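PDB 6NIM: bromodomain factor 2 protein from Trypanosoma cruzi, which probably binds acetylated lysines, such as those on histone tails, through its bromodomain. Local coordinates for residues H21-K26 with L98-I103; E85-A88 with E92-Q95. One frame throughout, in Å; residues are numbered along the deposited sequence.

In the fold
Both contacts use helix 92-110, the last helix of the bromodomain bundle, and their centres are about 14 Å apart. Contact 1 joins its middle to the end of the first helix, 13-26, about 8 Å from the centre of the chain. Contact 2 lies farther out, about 14 Å from that centre, where helix 69-86 gives way to helix 92-110, probably the end of the bundle that carries the acetyl-lysine pocket, as in other bromodomains. A sulfate ion, probably from the crystallisation liquor, lies about 4 Å from the Ala-88 side chain between nearest atoms. Along the chain, the short loop of contact 2 falls within the 71 residues that separate the segments of contact 1. Both helix 92-110 segments also reach the second subunit.

Contact 1 of 2, residues H21-K26 with L98-I103; sequences HQLWDK and LSFRSI
Phe-100 overlaps Leu-23 with the rim of its ring, bridging the first and last helices of the bromodomain four-helix bundle. The segments run nearly antiparallel (151°) with axes 12.1 Å apart, a wide spacing spanned mainly by this one aromatic side chain. Its CG stands away from a staggered position (chi1 -95°), and the ring extends far enough for CE2 to come 4.0 Å from CD2 of Leu-23, the two side chains meeting at a slant. The far rim is directed at the backbone as well: CZ lies 3.5 Å from Leu-23 O, which sits in the ring plane, so that the weakly positive ring hydrogens face carbonyl oxygen. Phe-32 meets the same ring, and Ile-80 of helix 69-86 packs on it, while Leu-23 also touches Val-76 and Leu-54, which ties the pair into the bundle core. Toward the outer side, Lys-26 sets its CB 4.1 Å from Phe-100 CZ and then leads its ammonium end away from helix 92-110, leaving only the aliphatic stem for Ile-103. Here the touch is loose, with Lys-26 CD 4.2 Å from Ile-103 CD1. At the ring edge, Phe-100 CE1 lies 3.6 Å from the carbonyl O of Lys-26.

Contact 2 of 2, residues E85-A88 with E92-Q95; sequences EYNA and EWHQ
His-94 closes its imidazole onto the backbone of Asn-87 where the B helix of the bromodomain, 69-86, gives way to the BC loop before helix 92-110. A chi1 of -176° turns the imidazole toward the loop, where ND1 donates to Asn-87 O at 2.8 Å. The bond is bent, with an N-H...O angle of 146°, and the donor stands above the carbonyl plane rather than on a lone pair. NE2 bonds OD2 of Asp-118 of the second subunit, so both ring nitrogens are engaged and the ring is fixed in rotation; the carboxylate would probably favour a protonated imidazole. At the root of the side chain, His-94 CB lies 3.2 Å from Ala-88 O, a carbonyl that also bonds Thr-91 OG1, while that hydroxyl takes part in a bond with His-94 N.

Asn-87 leaves helical geometry just after the helix, at the position that in bromodomains usually holds the asparagine recognising acetyl-lysine. With CG beside the backbone N, its amide is laid against Trp-93 CB, and CB packs 4.0 Å from His-94 CB. ND2 is hydrogen-bonded to Ala-83 O one turn back, which holds the amide against its own helix, with its flat group lying beside Trp-93 CB. Trp-93, probably at the family's gatekeeper position, crosses Asn-87 at about a right angle, although the amide and indole planes are only 27° apart. It touches with the root of its side chain while the indole leads away, also packing on Leu-29: Asn-87 OD1 lies 3.6 Å from Trp-93 CB.

Contact 1 of 2, residues H21-K26 with L98-I103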
ATOM      1  N   HIS A  21      -0.495 -20.312  -1.164  1.00 18.99           N
ATOM      2  CA  HIS A  21      -1.090 -21.555  -0.619  1.00 18.43           C
ATOM      3  C   HIS A  21      -0.980 -21.578   0.916  1.00 17.66           C
ATOM      4  O   HIS A  21      -1.935 -22.025   1.583  1.00 18.77           O
ATOM      5  CB  HIS A  21      -0.464 -22.806  -1.266  1.00 20.93           C
ATOM      6  CG  HIS A  21      -1.116 -24.047  -0.769  1.00 22.98           C
ATOM      7  ND1 HIS A  21      -0.478 -24.915   0.089  1.00 27.26           N
ATOM      8  CD2 HIS A  21      -2.377 -24.498  -0.928  1.00 25.36           C
ATOM      9  CE1 HIS A  21      -1.304 -25.904   0.387  1.00 26.86           C
ATOM     10  NE2 HIS A  21      -2.496 -25.641  -0.205  1.00 27.23           N
ATOM     11  N   GLN A  22       0.135 -21.127   1.484  1.00 17.43           N
ATOM     12  CA  GLN A  22       0.308 -21.150   2.959  1.00 18.24           C
ATOM     13  C   GLN A  22      -0.724 -20.197   3.558  1.00 16.94           C
ATOM     14  O   GLN A  22      -1.321 -20.548   4.574  1.00 18.03           O
ATOM     15  CB  GLN A  22       1.711 -20.715   3.386  1.00 19.12           C
ATOM     16  CG  GLN A  22       2.818 -21.716   3.089  1.00 22.40           C
ATOM     17  CD  GLN A  22       2.711 -23.010   3.866  1.00 27.05           C
ATOM     18  OE1 GLN A  22       2.566 -23.013   5.083  1.00 28.99           O
ATOM     19  NE2 GLN A  22       2.846 -24.137   3.178  1.00 27.00           N
ATOM     20  N   LEU A  23      -0.925 -19.023   2.927  1.00 17.24           N
ATOM     21  CA  LEU A  23      -1.898 -18.006   3.403  1.00 15.72           C
ATOM     22  C   LEU A  23      -3.311 -18.574   3.275  1.00 17.22           C
ATOM     23  O   LEU A  23      -4.133 -18.317   4.159  1.00 17.97           O
ATOM     24  CB  LEU A  23      -1.735 -16.703   2.602  1.00 16.59           C
ATOM     25  CG  LEU A  23      -0.415 -15.957   2.818  1.00 16.31           C
ATOM     26  CD1 LEU A  23      -0.373 -14.730   1.934  1.00 18.05           C
ATOM     27  CD2 LEU A  23      -0.184 -15.558   4.282  1.00 17.35           C
ATOM     28  N   TRP A  24      -3.611 -19.249   2.164  1.00 16.75           N
ATOM     29  CA  TRP A  24      -4.908 -19.918   1.945  1.00 17.91           C
ATOM     30  C   TRP A  24      -5.252 -20.819   3.140  1.00 17.32           C
ATOM     31  O   TRP A  24      -6.365 -20.733   3.626  1.00 20.13           O
ATOM     32  CB  TRP A  24      -4.841 -20.704   0.636  1.00 19.70           C
ATOM     33  CG  TRP A  24      -6.132 -21.339   0.245  1.00 20.65           C
ATOM     34  CD1 TRP A  24      -6.642 -22.514   0.714  1.00 21.55           C
ATOM     35  CD2 TRP A  24      -7.042 -20.864  -0.763  1.00 20.93           C
ATOM     36  NE1 TRP A  24      -7.823 -22.790   0.081  1.00 20.53           N
ATOM     37  CE2 TRP A  24      -8.097 -21.800  -0.821  1.00 22.23           C
ATOM     38  CE3 TRP A  24      -7.071 -19.744  -1.608  1.00 21.05           C
ATOM     39  CZ2 TRP A  24      -9.186 -21.630  -1.675  1.00 21.39           C
ATOM     40  CZ3 TRP A  24      -8.135 -19.588  -2.457  1.00 24.53           C
ATOM     41  CH2 TRP A  24      -9.179 -20.516  -2.484  1.00 22.12           C
ATOM     42  N   ASP A  25      -4.313 -21.660   3.568  1.00 19.00           N
ATOM     43  CA  ASP A  25      -4.518 -22.696   4.613  1.00 20.19           C
ATOM     44  C   ASP A  25      -4.597 -22.031   5.986  1.00 21.86           C
ATOM     45  O   ASP A  25      -5.301 -22.555   6.863  1.00 20.82           O
ATOM     46  CB  ASP A  25      -3.420 -23.742   4.561  1.00 21.37           C
ATOM     47  CG  ASP A  25      -3.578 -24.743   3.422  1.00 23.07           C
ATOM     48  OD1 ASP A  25      -4.636 -24.750   2.803  1.00 25.87           O
ATOM     49  OD2 ASP A  25      -2.623 -25.472   3.148  1.00 26.28           O
ATOM     50  N   LYS A  26      -3.952 -20.881   6.150  1.00 21.28           N
ATOM     51  CA  LYS A  26      -3.967 -20.150   7.438  1.00 21.38           C
ATOM     52  C   LYS A  26      -5.195 -19.252   7.532  1.00 22.24           C
ATOM     53  O   LYS A  26      -5.411 -18.681   8.645  1.00 21.52           O
ATOM     54  CB  LYS A  26      -2.662 -19.364   7.602  1.00 23.46           C
ATOM     55  CG  LYS A  26      -1.467 -20.244   7.938  1.00 26.11           C
ATOM     56  CD  LYS A  26      -0.156 -19.477   7.947  1.00 29.39           C
ATOM     57  CE  LYS A  26       1.045 -20.332   7.587  1.00 32.64           C
ATOM     58  NZ  LYS A  26       1.593 -21.064   8.756  1.00 29.58           N
ATOM     59  N   LEU A  98      -5.539  -8.437  11.193  1.00 15.84           N
ATOM     60  CA  LEU A  98      -4.413  -7.935  12.039  1.00 16.75           C
ATOM     61  C   LEU A  98      -3.329  -8.995  12.115  1.00 16.51           C
ATOM     62  O   LEU A  98      -2.147  -8.673  11.973  1.00 16.78           O
ATOM     63  CB  LEU A  98      -4.893  -7.613  13.456  1.00 17.39           C
ATOM     64  CG  LEU A  98      -5.575  -6.273  13.711  1.00 19.47           C
ATOM     65  CD1 LEU A  98      -5.956  -6.202  15.184  1.00 20.43           C
ATOM     66  CD2 LEU A  98      -4.677  -5.086  13.343  1.00 19.02           C
ATOM     67  N   SER A  99      -3.749 -10.244  12.351  1.00 15.86           N
ATOM     68  CA  SER A  99      -2.839 -11.398  12.464  1.00 16.59           C
ATOM     69  C   SER A  99      -2.095 -11.532  11.129  1.00 15.52           C
ATOM     70  O   SER A  99      -0.848 -11.665  11.108  1.00 15.26           O
ATOM     71  CB  SER A  99      -3.616 -12.632  12.832  1.00 16.46           C
ATOM     72  OG  SER A  99      -2.796 -13.751  12.665  1.00 17.72           O
ATOM     73  N   PHE A 100      -2.836 -11.509  10.027  1.00 16.82           N
ATOM     74  CA  PHE A 100      -2.234 -11.665   8.680  1.00 15.51           C
ATOM     75  C   PHE A 100      -1.225 -10.533   8.426  1.00 16.28           C
ATOM     76  O   PHE A 100      -0.115 -10.821   7.906  1.00 14.41           O
ATOM     77  CB  PHE A 100      -3.300 -11.737   7.582  1.00 16.73           C
ATOM     78  CG  PHE A 100      -3.690 -13.148   7.208  1.00 15.81           C
ATOM     79  CD1 PHE A 100      -4.108 -14.046   8.176  1.00 19.04           C
ATOM     80  CD2 PHE A 100      -3.611 -13.590   5.891  1.00 18.00           C
ATOM     81  CE1 PHE A 100      -4.436 -15.359   7.849  1.00 18.67           C
ATOM     82  CE2 PHE A 100      -3.943 -14.898   5.570  1.00 18.33           C
ATOM     83  CZ  PHE A 100      -4.380 -15.776   6.546  1.00 18.94           C
ATOM     84  N   ARG A 101      -1.577  -9.287   8.743  1.00 14.98           N
ATOM     85  CA  ARG A 101      -0.600  -8.178   8.564  1.00 15.93           C
ATOM     86  C   ARG A 101       0.695  -8.521   9.313  1.00 15.43           C
ATOM     87  O   ARG A 101       1.780  -8.254   8.811  1.00 16.86           O
ATOM     88  CB  ARG A 101      -1.135  -6.837   9.049  1.00 15.19           C
ATOM     89  CG  ARG A 101      -0.154  -5.712   8.768  1.00 17.27           C
ATOM     90  CD  ARG A 101      -0.748  -4.359   9.079  1.00 18.28           C
ATOM     91  NE  ARG A 101       0.216  -3.366   8.638  1.00 18.76           N
ATOM     92  CZ  ARG A 101       0.006  -2.058   8.608  1.00 20.57           C
ATOM     93  NH1 ARG A 101      -1.149  -1.556   9.015  1.00 20.04           N
ATOM     94  NH2 ARG A 101       0.984  -1.258   8.198  1.00 21.22           N
ATOM     95  N   SER A 102       0.599  -9.122  10.495  1.00 17.31           N
ATOM     96  CA  SER A 102       1.783  -9.375  11.344  1.00 16.82           C
ATOM     97  C   SER A 102       2.577 -10.612  10.908  1.00 18.23           C
ATOM     98  O   SER A 102       3.744 -10.681  11.314  1.00 15.96           O
ATOM     99  CB  SER A 102       1.367  -9.515  12.782  1.00 20.24           C
ATOM    100  OG  SER A 102       0.824 -10.810  12.988  1.00 21.98           O
ATOM    101  N   ILE A 103       2.001 -11.559  10.151  1.00 15.89           N
ATOM    102  CA  ILE A 103       2.717 -12.818   9.781  1.00 17.00           C
ATOM    103  C   ILE A 103       2.989 -12.932   8.270  1.00 16.73           C
ATOM    104  O   ILE A 103       3.749 -13.845   7.914  1.00 15.90           O
ATOM    105  CB  ILE A 103       1.951 -14.061  10.270  1.00 17.30           C
ATOM    106  CG1 ILE A 103       0.636 -14.256   9.517  1.00 19.06           C
ATOM    107  CG2 ILE A 103       1.711 -14.011  11.760  1.00 17.83           C
ATOM    108  CD1 ILE A 103       0.075 -15.670   9.664  1.00 20.57           C
TER

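Contact 2 of 2, residues E85-A88 with E92-Q95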
ATOM      1  N   GLU A  85      -9.381  -2.096   6.614  1.00 20.28           N
ATOM      2  CA  GLU A  85     -10.218  -0.885   6.368  1.00 23.63           C
ATOM      3  C   GLU A  85     -11.708  -1.236   6.452  1.00 21.66           C
ATOM      4  O   GLU A  85     -12.486  -0.456   7.037  1.00 21.53           O
ATOM      5  CB  GLU A  85      -9.972  -0.267   4.986  1.00 27.24           C
ATOM      6  CG  GLU A  85      -8.581   0.265   4.754  1.00 34.30           C
ATOM      7  CD  GLU A  85      -8.272   0.546   3.278  1.00 42.37           C
ATOM      8  OE1 GLU A  85      -9.159   1.106   2.585  1.00 42.40           O
ATOM      9  OE2 GLU A  85      -7.156   0.187   2.803  1.00 48.45           O
ATOM     10  N   TYR A  86     -12.128  -2.313   5.799  1.00 21.49           N
ATOM     11  CA  TYR A  86     -13.561  -2.618   5.598  1.00 21.50           C
ATOM     12  C   TYR A  86     -14.191  -3.182   6.868  1.00 22.06           C
ATOM     13  O   TYR A  86     -15.341  -2.795   7.157  1.00 21.97           O
ATOM     14  CB  TYR A  86     -13.789  -3.582   4.423  1.00 21.40           C
ATOM     15  CG  TYR A  86     -15.250  -3.841   4.221  1.00 22.45           C
ATOM     16  CD1 TYR A  86     -16.045  -2.892   3.598  1.00 25.80           C
ATOM     17  CD2 TYR A  86     -15.859  -4.973   4.753  1.00 22.88           C
ATOM     18  CE1 TYR A  86     -17.408  -3.099   3.438  1.00 24.88           C
ATOM     19  CE2 TYR A  86     -17.217  -5.202   4.581  1.00 23.29           C
ATOM     20  CZ  TYR A  86     -17.993  -4.246   3.934  1.00 23.68           C
ATOM     21  OH  TYR A  86     -19.341  -4.440   3.793  1.00 26.90           O
ATOM     22  N   ASN A  87     -13.489  -4.056   7.589  1.00 19.98           N
ATOM     23  CA  ASN A  87     -14.045  -4.740   8.787  1.00 20.77           C
ATOM     24  C   ASN A  87     -13.771  -3.862  10.005  1.00 22.39           C
ATOM     25  O   ASN A  87     -12.653  -3.357  10.144  1.00 21.36           O
ATOM     26  CB  ASN A  87     -13.481  -6.153   8.908  1.00 22.41           C
ATOM     27  CG  ASN A  87     -13.887  -7.023   7.736  1.00 24.03           C
ATOM     28  OD1 ASN A  87     -15.047  -7.430   7.630  1.00 21.13           O
ATOM     29  ND2 ASN A  87     -12.937  -7.300   6.854  1.00 21.94           N
ATOM     30  N   ALA A  88     -14.796  -3.614  10.825  1.00 22.01           N
ATOM     31  CA  ALA A  88     -14.676  -2.769  12.025  1.00 21.74           C
ATOM     32  C   ALA A  88     -13.755  -3.430  13.062  1.00 20.84           C
ATOM     33  O   ALA A  88     -13.808  -4.652  13.268  1.00 19.46           O
ATOM     34  CB  ALA A  88     -16.057  -2.506  12.575  1.00 23.66           C
ATOM     35  N   GLU A  92     -14.098 -10.472  14.296  0.50 18.41           N
ATOM     36  CA  GLU A  92     -13.169 -11.613  14.093  0.50 18.50           C
ATOM     37  C   GLU A  92     -12.460 -11.448  12.738  0.50 18.36           C
ATOM     38  O   GLU A  92     -11.276 -11.825  12.651  0.50 17.17           O
ATOM     39  CB  GLU A  92     -13.907 -12.938  14.297  0.50 20.52           C
ATOM     40  CG  GLU A  92     -13.992 -13.353  15.767  0.50 20.09           C
ATOM     41  CD  GLU A  92     -12.660 -13.411  16.523  0.50 21.35           C
ATOM     42  OE1 GLU A  92     -11.890 -14.373  16.308  0.50 23.40           O
ATOM     43  OE2 GLU A  92     -12.355 -12.472  17.280  0.50 17.57           O
ATOM     44  N   TRP A  93     -13.128 -10.856  11.744  1.00 19.18           N
ATOM     45  CA  TRP A  93     -12.562 -10.600  10.384  1.00 19.33           C
ATOM     46  C   TRP A  93     -11.446  -9.553  10.492  1.00 18.85           C
ATOM     47  O   TRP A  93     -10.311  -9.784   9.998  1.00 17.08           O
ATOM     48  CB  TRP A  93     -13.694 -10.191   9.449  1.00 22.07           C
ATOM     49  CG  TRP A  93     -14.678 -11.306   9.297  1.00 25.47           C
ATOM     50  CD1 TRP A  93     -14.614 -12.380   8.455  1.00 26.47           C
ATOM     51  CD2 TRP A  93     -15.848 -11.502  10.106  1.00 25.75           C
ATOM     52  NE1 TRP A  93     -15.671 -13.220   8.686  1.00 28.45           N
ATOM     53  CE2 TRP A  93     -16.441 -12.707   9.692  1.00 28.53           C
ATOM     54  CE3 TRP A  93     -16.423 -10.780  11.157  1.00 32.25           C
ATOM     55  CZ2 TRP A  93     -17.592 -13.210  10.298  1.00 31.04           C
ATOM     56  CZ3 TRP A  93     -17.577 -11.267  11.737  1.00 35.76           C
ATOM     57  CH2 TRP A  93     -18.148 -12.464  11.311  1.00 29.01           C
ATOM     58  N   HIS A  94     -11.696  -8.461  11.210  1.00 18.67           N
ATOM     59  CA  HIS A  94     -10.655  -7.436  11.436  1.00 17.59           C
ATOM     60  C   HIS A  94      -9.467  -8.048  12.182  1.00 17.55           C
ATOM     61  O   HIS A  94      -8.299  -7.725  11.853  1.00 16.10           O
ATOM     62  CB  HIS A  94     -11.241  -6.241  12.171  1.00 16.00           C
ATOM     63  CG  HIS A  94     -10.271  -5.112  12.348  1.00 16.71           C
ATOM     64  ND1 HIS A  94     -10.279  -4.011  11.519  1.00 18.10           N
ATOM     65  CD2 HIS A  94      -9.325  -4.872  13.284  1.00 17.52           C
ATOM     66  CE1 HIS A  94      -9.372  -3.155  11.899  1.00 18.11           C
ATOM     67  NE2 HIS A  94      -8.757  -3.655  13.001  1.00 18.29           N
ATOM     68  N   GLN A  95      -9.747  -8.908  13.163  1.00 16.84           N
ATOM     69  CA  GLN A  95      -8.695  -9.498  14.006  1.00 16.84           C
ATOM     70  C   GLN A  95      -7.856 -10.478  13.179  1.00 15.56           C
ATOM     71  O   GLN A  95      -6.654 -10.438  13.321  1.00 16.14           O
ATOM     72  CB  GLN A  95      -9.263 -10.211  15.229  1.00 17.54           C
ATOM     73  CG  GLN A  95      -8.167 -10.517  16.234  1.00 18.60           C
ATOM     74  CD  GLN A  95      -8.714 -11.102  17.501  1.00 18.59           C
ATOM     75  OE1 GLN A  95      -8.717 -12.321  17.663  1.00 20.35           O
ATOM     76  NE2 GLN A  95      -9.275 -10.230  18.338  1.00 17.56           N
TER